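Local structure of response regulator aspartate phosphatase H (Bacillus subtilis, 3Q15) at residues Phe220-Leu225 / Glu254-Leu259; Lys247-Ser252 / Pro261-Gly266; Gln282-Gly287 / Leu304-Val309; Lys300-Phe305 / Glu336-Ser341. The protein dephosphorylates the sporulation phosphotransferase Spo0F and acts on the competence regulator ComA, helping to separate competence and sporulation in time. One frame throughout, in Å; residues are numbered along the deposited sequence.

Interaction 1. Residues Phe220-Leu225 / Glu254-Leu259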
loop_
_atom_site.group_PDB
_atom_site.type_symbol
_atom_site.label_atom_id
_atom_site.label_comp_id
_atom_site.label_asym_id
_atom_site.label_seq_id
_atom_site.Cartn_x
_atom_site.Cartn_y
_atom_site.Cartn_z
ATOM N N PHE A 220 -7.100 24.153 16.664
ATOM C CA PHE A 220 -7.779 23.266 15.725
ATOM C C PHE A 220 -9.024 23.892 15.105
ATOM O O PHE A 220 -9.488 23.454 14.054
ATOM C CB PHE A 220 -8.110 21.926 16.378
ATOM C CG PHE A 220 -6.929 21.014 16.504
ATOM C CD1 PHE A 220 -6.330 20.478 15.376
ATOM C CD2 PHE A 220 -6.413 20.696 17.750
ATOM C CE1 PHE A 220 -5.235 19.639 15.487
ATOM C CE2 PHE A 220 -5.321 19.857 17.869
ATOM C CZ PHE A 220 -4.730 19.328 16.738
ATOM N N ILE A 221 -9.562 24.915 15.759
ATOM C CA ILE A 221 -10.650 25.687 15.176
ATOM C C ILE A 221 -10.103 26.514 14.018
ATOM O O ILE A 221 -10.680 26.546 12.932
ATOM C CB ILE A 221 -11.321 26.616 16.213
ATOM C CG1 ILE A 221 -12.069 25.793 17.263
ATOM C CG2 ILE A 221 -12.281 27.573 15.527
ATOM C CD1 ILE A 221 -12.746 26.629 18.332
ATOM N N ALA A 222 -8.975 27.171 14.259
ATOM C CA ALA A 222 -8.314 27.966 13.233
ATOM C C ALA A 222 -7.847 27.094 12.071
ATOM O O ALA A 222 -8.034 27.446 10.906
ATOM C CB ALA A 222 -7.141 28.719 13.833
ATOM N N ILE A 223 -7.238 25.957 12.392
ATOM C CA ILE A 223 -6.729 25.056 11.363
ATOM C C ILE A 223 -7.860 24.471 10.530
ATOM O O ILE A 223 -7.759 24.389 9.305
ATOM C CB ILE A 223 -5.889 23.911 11.965
ATOM C CG1 ILE A 223 -4.630 24.466 12.634
ATOM C CG2 ILE A 223 -5.506 22.914 10.885
ATOM C CD1 ILE A 223 -3.809 23.422 13.365
ATOM N N SER A 224 -8.939 24.068 11.198
ATOM C CA SER A 224 -10.111 23.528 10.510
ATOM C C SER A 224 -10.693 24.543 9.536
ATOM O O SER A 224 -11.047 24.203 8.404
ATOM C CB SER A 224 -11.188 23.110 11.516
ATOM O OG SER A 224 -10.714 22.082 12.373
ATOM N N LEU A 225 -10.796 25.789 9.988
ATOM C CA LEU A 225 -11.345 26.864 9.172
ATOM C C LEU A 225 -10.443 27.136 7.974
ATOM O O LEU A 225 -10.918 27.389 6.867
ATOM C CB LEU A 225 -11.513 28.132 10.012
ATOM C CG LEU A 225 -12.631 28.121 11.058
ATOM C CD1 LEU A 225 -12.499 29.305 12.005
ATOM C CD2 LEU A 225 -13.998 28.128 10.381
ATOM N N GLU A 254 -6.377 36.685 17.102
ATOM C CA GLU A 254 -6.858 36.842 18.471
ATOM C C GLU A 254 -6.327 35.789 19.443
ATOM O O GLU A 254 -6.166 36.071 20.630
ATOM C CB GLU A 254 -8.393 36.873 18.511
ATOM C CG GLU A 254 -9.009 38.063 17.784
ATOM C CD GLU A 254 -10.515 38.160 17.974
ATOM O OE1 GLU A 254 -11.064 37.409 18.812
ATOM O OE2 GLU A 254 -11.151 38.990 17.288
ATOM N N LYS A 255 -6.051 34.586 18.947
ATOM C CA LYS A 255 -5.654 33.492 19.832
ATOM C C LYS A 255 -4.517 32.602 19.321
ATOM O O LYS A 255 -3.819 31.976 20.119
ATOM C CB LYS A 255 -6.869 32.634 20.199
ATOM C CG LYS A 255 -7.916 33.372 21.018
ATOM C CD LYS A 255 -9.016 32.439 21.482
ATOM C CE LYS A 255 -10.020 33.164 22.362
ATOM N NZ LYS A 255 -11.048 32.234 22.905
ATOM N N VAL A 256 -4.330 32.534 18.006
ATOM C CA VAL A 256 -3.261 31.707 17.440
ATOM C C VAL A 256 -2.546 32.384 16.269
ATOM O O VAL A 256 -2.701 31.975 15.118
ATOM C CB VAL A 256 -3.782 30.320 17.002
ATOM C CG1 VAL A 256 -3.978 29.422 18.214
ATOM C CG2 VAL A 256 -5.078 30.458 16.220
ATOM N N PRO A 257 -1.748 33.419 16.569
ATOM C CA PRO A 257 -1.078 34.257 15.566
ATOM C C PRO A 257 -0.080 33.504 14.687
ATOM O O PRO A 257 0.143 33.906 13.546
ATOM C CB PRO A 257 -0.341 35.297 16.418
ATOM C CG PRO A 257 -1.070 35.314 17.719
ATOM C CD PRO A 257 -1.492 33.897 17.938
ATOM N N ASP A 258 0.512 32.433 15.202
ATOM C CA ASP A 258 1.546 31.722 14.455
ATOM C C ASP A 258 0.990 31.037 13.208
ATOM O O ASP A 258 1.742 30.474 12.414
ATOM C CB ASP A 258 2.278 30.714 15.345
ATOM C CG ASP A 258 1.372 29.606 15.843
ATOM O OD1 ASP A 258 0.170 29.870 16.065
ATOM O OD2 ASP A 258 1.863 28.470 16.016
ATOM N N LEU A 259 -0.328 31.087 13.042
ATOM C CA LEU A 259 -0.969 30.528 11.857
ATOM C C LEU A 259 -1.184 31.605 10.802
ATOM O O LEU A 259 -1.529 31.309 9.662
ATOM C CB LEU A 259 -2.311 29.890 12.222
ATOM C CG LEU A 259 -2.246 28.609 13.052
ATOM C CD1 LEU A 259 -3.609 28.268 13.618
ATOM C CD2 LEU A 259 -1.699 27.459 12.216
#
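Ala222 CB is the bump at the middle of this contact, and the hollow that takes it is made by two methyl groups, Val256 CG2 and Leu259 CD1. The Ala222 CB carbon stands 3.6 Å from Val256 CG2 and the same 3.6 Å from Leu259 CD1, so the alanine methyl sits in the notch between two methyls that face it from the same side. Val256 supplies its share through the branch that lies between its own backbone N and carbonyl carbon, which leaves CG1 to point elsewhere. On the other flank Leu259 CD1 also reaches Ile223 CG1 at a looser 4.1 Å, the two side chains meeting at about a right angle, with the leucine methyl lodged against the stem of the isoleucine. Ala222 and Ile223 belong to helix 218-235, whereas Val256 and Leu259 come from the turn that follows helix 238-255, where residues 257-259 form a short 3-10 segment. The contact thus packs the start of helix 218-235 against the chain leaving helix 238-255, both largely within the predicted fourth TPR repeat. Phe186 of helix 178-194 meets Ile223 as well, while Asp258 makes a salt bridge to Arg219 nearby. Every atom that meets across these segments is an aliphatic carbon, which implies that they are held together by shape and the exclusion of water, without any directional bond between them.

Interaction 2. Residues Lys247-Ser252 / Pro261-Gly266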
loop_
_atom_site.group_PDB
_atom_site.type_symbol
_atom_site.label_atom_id
_atom_site.label_comp_id
_atom_site.label_asym_id
_atom_site.label_seq_id
_atom_site.Cartn_x
_atom_site.Cartn_y
_atom_site.Cartn_z
ATOM N N LYS A 247 -12.420 34.078 8.598
ATOM C CA LYS A 247 -12.774 33.464 9.872
ATOM C C LYS A 247 -11.532 32.891 10.549
ATOM O O LYS A 247 -11.326 33.081 11.747
ATOM C CB LYS A 247 -13.826 32.369 9.681
ATOM C CG LYS A 247 -15.215 32.891 9.360
ATOM C CD LYS A 247 -16.224 31.759 9.274
ATOM C CE LYS A 247 -17.635 32.295 9.105
ATOM N NZ LYS A 247 -18.022 33.177 10.241
ATOM N N ALA A 248 -10.708 32.191 9.777
ATOM C CA ALA A 248 -9.455 31.649 10.290
ATOM C C ALA A 248 -8.518 32.776 10.710
ATOM O O ALA A 248 -7.826 32.677 11.720
ATOM C CB ALA A 248 -8.790 30.767 9.247
ATOM N N ALA A 249 -8.503 33.851 9.927
ATOM C CA ALA A 249 -7.682 35.013 10.239
ATOM C C ALA A 249 -8.055 35.601 11.597
ATOM O O ALA A 249 -7.185 35.878 12.422
ATOM C CB ALA A 249 -7.811 36.068 9.147
ATOM N N LYS A 250 -9.353 35.787 11.821
ATOM C CA LYS A 250 -9.842 36.358 13.072
ATOM C C LYS A 250 -9.363 35.553 14.272
ATOM O O LYS A 250 -8.693 36.084 15.156
ATOM C CB LYS A 250 -11.372 36.435 13.075
ATOM C CG LYS A 250 -11.970 36.984 14.370
ATOM C CD LYS A 250 -13.495 37.015 14.312
ATOM C CE LYS A 250 -14.091 37.538 15.609
ATOM N NZ LYS A 250 -15.579 37.570 15.561
ATOM N N VAL A 251 -9.710 34.271 14.300
ATOM C CA VAL A 251 -9.321 33.407 15.407
ATOM C C VAL A 251 -7.799 33.354 15.555
ATOM O O VAL A 251 -7.279 33.203 16.661
ATOM C CB VAL A 251 -9.908 31.986 15.255
ATOM C CG1 VAL A 251 -9.537 31.399 13.907
ATOM C CG2 VAL A 251 -9.442 31.083 16.387
ATOM N N SER A 252 -7.094 33.498 14.436
ATOM C CA SER A 252 -5.635 33.526 14.440
ATOM C C SER A 252 -5.093 34.773 15.139
ATOM O O SER A 252 -4.377 34.670 16.134
ATOM C CB SER A 252 -5.090 33.452 13.011
ATOM O OG SER A 252 -5.285 32.164 12.450
ATOM N N PRO A 261 0.724 33.652 8.932
ATOM C CA PRO A 261 1.405 33.607 7.633
ATOM C C PRO A 261 0.708 32.668 6.651
ATOM O O PRO A 261 0.437 33.058 5.518
ATOM C CB PRO A 261 2.800 33.076 7.983
ATOM C CG PRO A 261 3.017 33.507 9.395
ATOM C CD PRO A 261 1.657 33.410 10.050
ATOM N N LYS A 262 0.413 31.448 7.087
ATOM C CA LYS A 262 -0.250 30.480 6.223
ATOM C C LYS A 262 -1.663 30.928 5.864
ATOM O O LYS A 262 -2.100 30.772 4.725
ATOM C CB LYS A 262 -0.278 29.101 6.883
ATOM C CG LYS A 262 -1.062 28.059 6.103
ATOM C CD LYS A 262 -0.695 26.646 6.532
ATOM C CE LYS A 262 -0.801 26.477 8.033
ATOM N NZ LYS A 262 -0.373 25.114 8.450
ATOM N N VAL A 263 -2.373 31.487 6.839
ATOM C CA VAL A 263 -3.723 31.988 6.606
ATOM C C VAL A 263 -3.721 33.156 5.618
ATOM O O VAL A 263 -4.533 33.197 4.696
ATOM C CB VAL A 263 -4.407 32.423 7.922
ATOM C CG1 VAL A 263 -5.716 33.141 7.634
ATOM C CG2 VAL A 263 -4.643 31.221 8.818
ATOM N N LEU A 264 -2.806 34.101 5.804
ATOM C CA LEU A 264 -2.747 35.270 4.932
ATOM C C LEU A 264 -2.268 34.949 3.511
ATOM O O LEU A 264 -2.575 35.679 2.569
ATOM C CB LEU A 264 -1.885 36.368 5.561
ATOM C CG LEU A 264 -2.449 36.982 6.844
ATOM C CD1 LEU A 264 -1.502 38.024 7.423
ATOM C CD2 LEU A 264 -3.819 37.587 6.586
ATOM N N PHE A 265 -1.519 33.863 3.348
ATOM C CA PHE A 265 -1.080 33.474 2.012
ATOM C C PHE A 265 -2.227 32.868 1.208
ATOM O O PHE A 265 -2.364 33.131 0.014
ATOM C CB PHE A 265 0.101 32.501 2.062
ATOM C CG PHE A 265 0.443 31.913 0.722
ATOM C CD1 PHE A 265 1.191 32.633 -0.193
ATOM C CD2 PHE A 265 0.002 30.647 0.368
ATOM C CE1 PHE A 265 1.499 32.107 -1.431
ATOM C CE2 PHE A 265 0.312 30.111 -0.873
ATOM C CZ PHE A 265 1.061 30.845 -1.772
ATOM N N GLY A 266 -3.044 32.050 1.864
ATOM C CA GLY A 266 -4.217 31.482 1.226
ATOM C C GLY A 266 -5.176 32.580 0.817
ATOM O O GLY A 266 -5.656 32.621 -0.315
#
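Val263 reaches from helix 260-273 into the groove formed by Ala248, Ala249 and Ser252 on helix 238-255, joining a segment in the predicted fourth TPR repeat to one in the predicted fifth. The two short helical segments run nearly antiparallel, at 156°, with their axes 9.5 Å apart, an approach helped by the small side chains of one partner. The tight part lies around the two valine methyls. CG1, anti to the backbone N of Val263 (chi1 171°), is laid against the main chain of the opposing helix, 3.7 Å from Ala249 N, and also touches the Ala249 CB methyl at 3.9 Å. Val263 CG2 takes the other direction, toward the Ala248 CB methyl at 4.2 Å and the hydroxyl of Ser252. Away from this buried patch the contact thins quickly: Leu264 inclines its end toward helix 238-255, but Leu264 CD2 stays 5.0 Å from Ala249 CB, and the leucine packs on Phe283 and Glu286 of helix 277-290 instead. The exposed Lys247 points away from residues 261-266. The hydroxyl of Ser252, beside an aliphatic methyl, is satisfied within its own helix: OG donates to Ala248 O at 2.7 Å from above the carbonyl plane, while Ser252 N reaches the same oxygen from the opposite face.

Interaction 3. Residues Gln282-Gly287 / Leu304-Val309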
loop_
_atom_site.group_PDB
_atom_site.type_symbol
_atom_site.label_atom_id
_atom_site.label_comp_id
_atom_site.label_asym_id
_atom_site.label_seq_id
_atom_site.Cartn_x
_atom_site.Cartn_y
_atom_site.Cartn_z
ATOM N N GLN A 282 -2.564 43.991 0.276
ATOM C CA GLN A 282 -2.648 44.398 1.669
ATOM C C GLN A 282 -2.298 43.244 2.603
ATOM O O GLN A 282 -1.509 43.405 3.533
ATOM C CB GLN A 282 -4.051 44.912 1.989
ATOM C CG GLN A 282 -4.358 44.974 3.474
ATOM C CD GLN A 282 -5.819 45.258 3.751
ATOM O OE1 GLN A 282 -6.451 44.581 4.565
ATOM N NE2 GLN A 282 -6.365 46.266 3.078
ATOM N N PHE A 283 -2.890 42.082 2.353
ATOM C CA PHE A 283 -2.667 40.929 3.216
ATOM C C PHE A 283 -1.304 40.298 2.954
ATOM O O PHE A 283 -0.735 39.652 3.832
ATOM C CB PHE A 283 -3.798 39.901 3.065
ATOM C CG PHE A 283 -5.153 40.424 3.467
ATOM C CD1 PHE A 283 -5.430 40.723 4.792
ATOM C CD2 PHE A 283 -6.149 40.616 2.521
ATOM C CE1 PHE A 283 -6.672 41.207 5.169
ATOM C CE2 PHE A 283 -7.396 41.098 2.891
ATOM C CZ PHE A 283 -7.657 41.394 4.217
ATOM N N ILE A 284 -0.781 40.495 1.748
ATOM C CA ILE A 284 0.562 40.037 1.421
ATOM C C ILE A 284 1.606 40.782 2.247
ATOM O O ILE A 284 2.476 40.168 2.862
ATOM C CB ILE A 284 0.885 40.237 -0.067
ATOM C CG1 ILE A 284 -0.018 39.358 -0.930
ATOM C CG2 ILE A 284 2.348 39.921 -0.331
ATOM C CD1 ILE A 284 0.137 39.611 -2.410
ATOM N N GLU A 285 1.518 42.108 2.255
ATOM C CA GLU A 285 2.437 42.915 3.046
ATOM C C GLU A 285 2.265 42.615 4.530
ATOM O O GLU A 285 3.227 42.655 5.295
ATOM C CB GLU A 285 2.228 44.409 2.781
ATOM C CG GLU A 285 2.649 44.864 1.391
ATOM C CD GLU A 285 2.576 46.373 1.224
ATOM O OE1 GLU A 285 3.212 46.901 0.287
ATOM O OE2 GLU A 285 1.882 47.031 2.029
ATOM N N GLU A 286 1.035 42.313 4.932
ATOM C CA GLU A 286 0.750 42.000 6.326
ATOM C C GLU A 286 1.421 40.694 6.733
ATOM O O GLU A 286 1.979 40.590 7.824
ATOM C CB GLU A 286 -0.761 41.919 6.567
ATOM C CG GLU A 286 -1.143 41.594 8.005
ATOM C CD GLU A 286 -2.650 41.567 8.227
ATOM O OE1 GLU A 286 -3.096 40.847 9.144
ATOM O OE2 GLU A 286 -3.386 42.265 7.497
ATOM N N GLY A 287 1.366 39.702 5.850
ATOM C CA GLY A 287 1.969 38.408 6.118
ATOM C C GLY A 287 3.486 38.464 6.173
ATOM O O GLY A 287 4.113 37.752 6.957
ATOM N N LEU A 304 6.493 36.632 -1.847
ATOM C CA LEU A 304 7.236 37.412 -2.828
ATOM C C LEU A 304 6.839 37.037 -4.254
ATOM O O LEU A 304 6.822 37.888 -5.145
ATOM C CB LEU A 304 8.741 37.246 -2.620
ATOM C CG LEU A 304 9.284 37.876 -1.335
ATOM C CD1 LEU A 304 10.752 37.527 -1.134
ATOM C CD2 LEU A 304 9.079 39.388 -1.356
ATOM N N PHE A 305 6.515 35.765 -4.469
ATOM C CA PHE A 305 6.093 35.325 -5.793
ATOM C C PHE A 305 4.737 35.913 -6.178
ATOM O O PHE A 305 4.512 36.279 -7.334
ATOM C CB PHE A 305 6.046 33.802 -5.895
ATOM C CG PHE A 305 5.646 33.314 -7.256
ATOM C CD1 PHE A 305 6.592 33.173 -8.260
ATOM C CD2 PHE A 305 4.322 33.026 -7.542
ATOM C CE1 PHE A 305 6.230 32.738 -9.522
ATOM C CE2 PHE A 305 3.953 32.589 -8.804
ATOM C CZ PHE A 305 4.910 32.447 -9.794
ATOM N N LEU A 306 3.834 35.988 -5.207
ATOM C CA LEU A 306 2.524 36.584 -5.430
ATOM C C LEU A 306 2.663 38.027 -5.879
ATOM O O LEU A 306 2.027 38.449 -6.846
ATOM C CB LEU A 306 1.673 36.523 -4.161
ATOM C CG LEU A 306 1.054 35.176 -3.817
ATOM C CD1 LEU A 306 0.082 35.334 -2.658
ATOM C CD2 LEU A 306 0.351 34.608 -5.034
ATOM N N GLN A 307 3.486 38.785 -5.163
ATOM C CA GLN A 307 3.716 40.180 -5.508
ATOM C C GLN A 307 4.223 40.297 -6.933
ATOM O O GLN A 307 3.768 41.146 -7.696
ATOM C CB GLN A 307 4.739 40.811 -4.565
ATOM C CG GLN A 307 4.222 41.121 -3.178
ATOM C CD GLN A 307 5.221 41.920 -2.367
ATOM O OE1 GLN A 307 6.415 41.921 -2.663
ATOM N NE2 GLN A 307 4.737 42.611 -1.343
ATOM N N ALA A 308 5.169 39.433 -7.283
ATOM C CA ALA A 308 5.881 39.546 -8.551
ATOM C C ALA A 308 5.017 39.198 -9.757
ATOM O O ALA A 308 5.100 39.853 -10.798
ATOM C CB ALA A 308 7.138 38.685 -8.532
ATOM N N VAL A 309 4.185 38.172 -9.613
ATOM C CA VAL A 309 3.442 37.640 -10.749
ATOM C C VAL A 309 2.090 38.322 -10.964
ATOM O O VAL A 309 1.605 38.385 -12.094
ATOM C CB VAL A 309 3.247 36.111 -10.639
ATOM C CG1 VAL A 309 2.170 35.782 -9.620
ATOM C CG2 VAL A 309 2.896 35.522 -11.994
#
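Ile284 makes the apolar part of this contact with both of its branches. Its CD1 methyl rests 3.9 Å from Leu306 CB, the two side chains crossing at a slant, while its CG2 methyl, anti to the backbone N, turns to Gln307 and lies 3.6 Å from Gln307 CG. The isoleucine and the glutamine slide past each other in opposite directions, so the aliphatic stem of Gln307 serves as a hydrophobic surface. Ser268 of helix 260-273 also touches Ile284, and Phe265 of the same helix touches Leu306. In this way helix 277-290, whose residues 282-287 lie in the predicted fifth TPR repeat, packs against the following helix 299-310 in an antiparallel fashion consistent with a TPR superhelix, with an angle of 149° and 10.3 Å between the axes of the short segments. The polar groups take a lesser part. The Gln307 chain, extended beyond CG, carries its amide over the CG2 methyl, with NE2 3.7 Å from Ile284 CG2, and on toward the more exposed Glu285. There Gln307 NE2 comes within 4.1 Å of Glu285 CG, a packing contact with the stem of the glutamate; the amide and carboxylate planes are turned 67° apart. Shortening Gln307 to an alanine would probably strip Ile284 CG2 of part of its cover and leave Glu285 CG without the amide that packs on it.

Interaction 4. Residues Lys300-Phe305 / Glu336-Ser341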
loop_
_atom_site.group_PDB
_atom_site.type_symbol
_atom_site.label_atom_id
_atom_site.label_comp_id
_atom_site.label_asym_id
_atom_site.label_seq_id
_atom_site.Cartn_x
_atom_site.Cartn_y
_atom_site.Cartn_z
ATOM N N LYS A 300 7.653 33.200 2.979
ATOM C CA LYS A 300 8.304 34.427 2.554
ATOM C C LYS A 300 8.483 34.435 1.039
ATOM O O LYS A 300 8.236 35.446 0.380
ATOM C CB LYS A 300 9.659 34.588 3.247
ATOM C CG LYS A 300 10.248 35.990 3.125
ATOM C CD LYS A 300 11.461 36.181 4.024
ATOM C CE LYS A 300 12.672 35.458 3.468
ATOM N NZ LYS A 300 13.087 36.020 2.155
ATOM N N GLU A 301 8.913 33.302 0.492
ATOM C CA GLU A 301 9.161 33.189 -0.943
ATOM C C GLU A 301 7.862 33.082 -1.737
ATOM O O GLU A 301 7.773 33.558 -2.870
ATOM C CB GLU A 301 10.068 31.995 -1.245
ATOM C CG GLU A 301 11.555 32.265 -1.039
ATOM C CD GLU A 301 11.960 32.299 0.424
ATOM O OE1 GLU A 301 13.084 32.760 0.717
ATOM O OE2 GLU A 301 11.163 31.856 1.279
ATOM N N LEU A 302 6.859 32.450 -1.139
ATOM C CA LEU A 302 5.534 32.376 -1.749
ATOM C C LEU A 302 4.875 33.757 -1.786
ATOM O O LEU A 302 4.227 34.121 -2.766
ATOM C CB LEU A 302 4.639 31.381 -1.002
ATOM C CG LEU A 302 4.856 29.876 -1.194
ATOM C CD1 LEU A 302 5.008 29.532 -2.668
ATOM C CD2 LEU A 302 6.059 29.400 -0.410
ATOM N N PHE A 303 5.042 34.526 -0.714
ATOM C CA PHE A 303 4.510 35.881 -0.684
ATOM C C PHE A 303 5.169 36.719 -1.762
ATOM O O PHE A 303 4.495 37.430 -2.504
ATOM C CB PHE A 303 4.719 36.535 0.679
ATOM C CG PHE A 303 3.624 36.244 1.666
ATOM C CD1 PHE A 303 2.325 36.671 1.428
ATOM C CD2 PHE A 303 3.893 35.562 2.839
ATOM C CE1 PHE A 303 1.312 36.411 2.340
ATOM C CE2 PHE A 303 2.885 35.299 3.757
ATOM C CZ PHE A 303 1.591 35.723 3.506
ATOM N N LEU A 304 6.493 36.632 -1.847
ATOM C CA LEU A 304 7.236 37.412 -2.828
ATOM C C LEU A 304 6.839 37.037 -4.254
ATOM O O LEU A 304 6.822 37.888 -5.145
ATOM C CB LEU A 304 8.741 37.246 -2.620
ATOM C CG LEU A 304 9.284 37.876 -1.335
ATOM C CD1 LEU A 304 10.752 37.527 -1.134
ATOM C CD2 LEU A 304 9.079 39.388 -1.356
ATOM N N PHE A 305 6.515 35.765 -4.469
ATOM C CA PHE A 305 6.093 35.325 -5.793
ATOM C C PHE A 305 4.737 35.913 -6.178
ATOM O O PHE A 305 4.512 36.279 -7.334
ATOM C CB PHE A 305 6.046 33.802 -5.895
ATOM C CG PHE A 305 5.646 33.314 -7.256
ATOM C CD1 PHE A 305 6.592 33.173 -8.260
ATOM C CD2 PHE A 305 4.322 33.026 -7.542
ATOM C CE1 PHE A 305 6.230 32.738 -9.522
ATOM C CE2 PHE A 305 3.953 32.589 -8.804
ATOM C CZ PHE A 305 4.910 32.447 -9.794
ATOM N N GLU A 336 6.165 23.895 -9.274
ATOM C CA GLU A 336 4.975 23.525 -10.036
ATOM C C GLU A 336 3.808 24.482 -9.799
ATOM O O GLU A 336 3.166 24.933 -10.748
ATOM C CB GLU A 336 4.534 22.095 -9.720
ATOM C CG GLU A 336 3.270 21.699 -10.459
ATOM C CD GLU A 336 2.872 20.255 -10.241
ATOM O OE1 GLU A 336 1.879 19.822 -10.863
ATOM O OE2 GLU A 336 3.543 19.552 -9.457
ATOM N N ALA A 337 3.532 24.774 -8.532
ATOM C CA ALA A 337 2.408 25.627 -8.167
ATOM C C ALA A 337 2.600 27.061 -8.657
ATOM O O ALA A 337 1.704 27.637 -9.275
ATOM C CB ALA A 337 2.189 25.598 -6.659
ATOM N N CYS A 338 3.773 27.629 -8.390
ATOM C CA CYS A 338 4.079 28.981 -8.850
ATOM C C CYS A 338 4.079 29.075 -10.373
ATOM O O CYS A 338 3.558 30.032 -10.946
ATOM C CB CYS A 338 5.421 29.454 -8.292
ATOM S SG CYS A 338 5.416 29.723 -6.508
ATOM N N ALA A 339 4.663 28.078 -11.027
ATOM C CA ALA A 339 4.708 28.052 -12.485
ATOM C C ALA A 339 3.303 27.941 -13.065
ATOM O O ALA A 339 3.018 28.468 -14.140
ATOM C CB ALA A 339 5.575 26.905 -12.972
ATOM N N ARG A 340 2.426 27.248 -12.350
ATOM C CA ARG A 340 1.041 27.137 -12.774
ATOM C C ARG A 340 0.415 28.522 -12.791
ATOM O O ARG A 340 -0.245 28.909 -13.757
ATOM C CB ARG A 340 0.255 26.215 -11.839
ATOM C CG ARG A 340 0.463 24.722 -12.089
ATOM C CD ARG A 340 -0.351 23.895 -11.099
ATOM N NE ARG A 340 -0.203 22.449 -11.272
ATOM C CZ ARG A 340 -1.022 21.697 -12.001
ATOM N NH1 ARG A 340 -2.044 22.256 -12.634
ATOM N NH2 ARG A 340 -0.823 20.389 -12.094
ATOM N N SER A 341 0.634 29.270 -11.718
ATOM C CA SER A 341 0.090 30.616 -11.603
ATOM C C SER A 341 0.626 31.514 -12.709
ATOM O O SER A 341 -0.147 32.157 -13.419
ATOM C CB SER A 341 0.407 31.208 -10.232
ATOM O OG SER A 341 -0.026 30.324 -9.208
#
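A sulfur-aromatic and CH-pi contact joins Phe305 of helix 299-310 to Cys338 of helix 332-348 in the buried interior of the C-terminal region. Both side-chain atoms of Cys338 lie over the ring face: CB sits 3.4 Å from the Phe305 ring centroid and 14° off its normal, and SG is 3.8 Å from the same centroid. With CG anti to the backbone N (chi1 -179°), the Phe305 ring is carried out toward the neighbouring helix and beneath the cysteine. Its edge is met by Ser341 CB, 4.1 Å from Phe305 CE2. Leu302, one turn earlier, extends CD1 to Cys338 SG at 3.9 Å, so the sulfur lies between a leucine methyl and the aromatic face. Replacing Phe305 by an alanine is likely to deprive Cys338 of its aromatic platform and open a gap beside Ser341. Ile319 of helix 316-328 also packs on Phe305, and Trp269 of helix 260-273 on Ser341. The two short segments run almost parallel, 9° apart with axes 11.4 Å from each other, with helix 316-328 between them in the chain, a relation consistent with the stacked helical hairpins of TPR proteins.

Overall arrangement
All four contacts lie in the large C-terminal TPR domain; interactions 1 and 2 interleave along the chain. These two have centres 7 Å apart and meet on helix 238-255, where Ala222 CB lies 3.6 Å from Val251 CG1. Phe265 carries the packing onward: its CE1 is 3.7 Å from Leu306 CD1 of interaction 3 and also touches Leu302 of interaction 4. Those last two share helix 299-310 and its residues Leu304 and Phe305, and their centres are 10 Å apart; Phe303 also bridges them, with CD1 3.7 Å from Ile284 CG2. Interactions 1 and 4 stand farthest apart, about 23 Å between centres, without direct touch.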